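Long-range contact in beta-phenylalanine aminotransferase (Variovorax paradoxus, PDB 4AO9), which probably transfers the amino group of beta-phenylalanine to a keto acid acceptor, using pyridoxal-5'-phosphate as cofactor: residues Ala162-Thr167 with Glu220-Leu225. Numbering follows the deposited sequence.
Sequences AALHFT and EIAVVL
Ala-222 and Val-223 pack against Ala-163, Leu-164 and Thr-167, joining helix to sheet in the fold-type I core of a class III aminotransferase. Helix 152-167 links parallel strands 145-149 and 171-175 of the central seven-stranded sheet, forming a beta-alpha-beta crossover. Its last turns run roughly antiparallel to strand 221-225, at 148° and with 7.1 Å between the axes. The contact is buried and has no hydrogen bond from one segment to the other.

Ile-221 points its side chain away from the helix, onto Val-173. Its carbonyl oxygen accepts a hydrogen bond from Arg-169 NH1, just beyond the helix.

Ala-222 has helix-like backbone angles within the strand. Both it and the next residue thus face the helix, where a regular strand would alternate. The Ala-222 methyl sits between two side chains. Leu-164 CD2 lies 3.5 Å from Ala-222 CB. Leu-164 CB does not aim at the strand, but the end of its side chain bends nearer. Thr-167 OG1 is closer still, 3.2 Å from Ala-222 CB. Thr-167 CG2 lies 3.6 Å from Ala-222 O.

Val-223 meets the Ala-163 methyl through its branch point. Val-223 CB is 3.7 Å from Ala-163 CB, and CG1 and CG2 sit farther back, each 4.1 Å from it. Val-223 also touches Leu-160, one turn back. Leu-225 continues toward the cofactor end of the helix, touching Leu-160 and Asn-156, the latter in the pyridoxal phosphate pocket.

On the helix side, Thr-167 OG1 sits between its backbone N and carbonyl carbon (chi1 63°), turned back along the helix. It donates to Ala-163 O at 2.8 Å and also bonds to Arg-169 N. Thr-167 N donates to the same Ala-163 O at 3.0 Å, from the opposite face of the carbonyl plane.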
loop_
_atom_site.group_PDB
_atom_site.type_symbol
_atom_site.label_atom_id
_atom_site.label_comp_id
_atom_site.label_asym_id
_atom_site.label_seq_id
_atom_site.Cartn_x
_atom_site.Cartn_y
_atom_site.Cartn_z
ATOM N N ALA A 162 -6.763 -15.010 -1.270
ATOM C CA ALA A 162 -6.189 -16.335 -1.497
ATOM C C ALA A 162 -7.059 -17.419 -0.875
ATOM O O ALA A 162 -7.338 -18.450 -1.504
ATOM C CB ALA A 162 -4.782 -16.397 -0.919
ATOM N N ALA A 163 -7.470 -17.198 0.369
ATOM C CA ALA A 163 -8.241 -18.203 1.098
ATOM C C ALA A 163 -9.615 -18.441 0.478
ATOM O O ALA A 163 -10.058 -19.599 0.366
ATOM C CB ALA A 163 -8.367 -17.807 2.551
ATOM N N LEU A 164 -10.280 -17.359 0.056
ATOM C CA LEU A 164 -11.590 -17.491 -0.584
ATOM C C LEU A 164 -11.459 -18.363 -1.832
ATOM O O LEU A 164 -12.262 -19.265 -2.047
ATOM C CB LEU A 164 -12.196 -16.131 -0.962
ATOM C CG LEU A 164 -12.564 -15.093 0.095
ATOM C CD1 LEU A 164 -13.612 -14.129 -0.454
ATOM C CD2 LEU A 164 -13.073 -15.686 1.368
ATOM N N HIS A 165 -10.428 -18.111 -2.635
ATOM C CA HIS A 165 -10.264 -18.846 -3.878
ATOM C C HIS A 165 -9.851 -20.291 -3.622
ATOM O O HIS A 165 -10.365 -21.226 -4.257
ATOM C CB HIS A 165 -9.259 -18.168 -4.816
ATOM C CG HIS A 165 -9.387 -18.628 -6.234
ATOM N ND1 HIS A 165 -10.284 -18.066 -7.113
ATOM C CD2 HIS A 165 -8.779 -19.637 -6.906
ATOM C CE1 HIS A 165 -10.207 -18.690 -8.276
ATOM N NE2 HIS A 165 -9.299 -19.646 -8.179
ATOM N N PHE A 166 -8.927 -20.477 -2.685
ATOM C CA PHE A 166 -8.399 -21.805 -2.378
ATOM C C PHE A 166 -9.503 -22.751 -1.900
ATOM O O PHE A 166 -9.538 -23.912 -2.286
ATOM C CB PHE A 166 -7.305 -21.718 -1.313
ATOM C CG PHE A 166 -6.588 -23.018 -1.080
ATOM C CD1 PHE A 166 -5.594 -23.441 -1.958
ATOM C CD2 PHE A 166 -6.918 -23.821 0.005
ATOM C CE1 PHE A 166 -4.924 -24.643 -1.747
ATOM C CE2 PHE A 166 -6.254 -25.023 0.227
ATOM C CZ PHE A 166 -5.267 -25.436 -0.657
ATOM N N THR A 167 -10.387 -22.234 -1.057
ATOM C CA THR A 167 -11.467 -23.033 -0.472
ATOM C C THR A 167 -12.746 -23.061 -1.301
ATOM O O THR A 167 -13.573 -23.962 -1.116
ATOM C CB THR A 167 -11.863 -22.528 0.929
ATOM O OG1 THR A 167 -12.370 -21.181 0.842
ATOM C CG2 THR A 167 -10.671 -22.603 1.900
ATOM N N GLU A 220 -19.465 -22.947 5.047
ATOM C CA GLU A 220 -19.392 -21.611 4.456
ATOM C C GLU A 220 -18.094 -20.882 4.731
ATOM O O GLU A 220 -17.801 -19.871 4.074
ATOM C CB GLU A 220 -20.541 -20.737 4.964
ATOM C CG GLU A 220 -21.914 -21.202 4.520
ATOM C CD GLU A 220 -23.002 -20.235 4.954
ATOM O OE1 GLU A 220 -23.392 -20.288 6.126
ATOM O OE2 GLU A 220 -23.430 -19.416 4.112
ATOM N N ILE A 221 -17.325 -21.362 5.709
ATOM C CA ILE A 221 -16.202 -20.570 6.226
ATOM C C ILE A 221 -14.913 -20.847 5.469
ATOM O O ILE A 221 -14.373 -21.956 5.526
ATOM C CB ILE A 221 -16.002 -20.759 7.746
ATOM C CG1 ILE A 221 -17.244 -20.259 8.498
ATOM C CG2 ILE A 221 -14.752 -19.989 8.207
ATOM C CD1 ILE A 221 -17.284 -20.685 9.948
ATOM N N ALA A 222 -14.435 -19.829 4.752
ATOM C CA ALA A 222 -13.186 -19.924 4.008
ATOM C C ALA A 222 -11.994 -19.779 4.935
ATOM O O ALA A 222 -10.955 -20.422 4.741
ATOM C CB ALA A 222 -13.126 -18.824 2.941
ATOM N N VAL A 223 -12.127 -18.905 5.924
ATOM C CA VAL A 223 -10.964 -18.465 6.672
ATOM C C VAL A 223 -11.367 -17.918 8.026
ATOM O O VAL A 223 -12.447 -17.340 8.182
ATOM C CB VAL A 223 -10.128 -17.451 5.817
ATOM C CG1 VAL A 223 -10.951 -16.277 5.401
ATOM C CG2 VAL A 223 -8.857 -17.024 6.534
ATOM N N VAL A 224 -10.510 -18.176 9.014
ATOM C CA VAL A 224 -10.575 -17.549 10.330
ATOM C C VAL A 224 -9.349 -16.656 10.411
ATOM O O VAL A 224 -8.233 -17.150 10.308
ATOM C CB VAL A 224 -10.531 -18.613 11.454
ATOM C CG1 VAL A 224 -10.562 -17.927 12.820
ATOM C CG2 VAL A 224 -11.708 -19.604 11.307
ATOM N N LEU A 225 -9.566 -15.350 10.557
ATOM C CA LEU A 225 -8.478 -14.360 10.574
ATOM C C LEU A 225 -8.396 -13.737 11.959
ATOM O O LEU A 225 -9.402 -13.234 12.482
ATOM C CB LEU A 225 -8.720 -13.287 9.496
ATOM C CG LEU A 225 -7.805 -12.052 9.543
ATOM C CD1 LEU A 225 -6.369 -12.401 9.216
ATOM C CD2 LEU A 225 -8.308 -10.973 8.584
#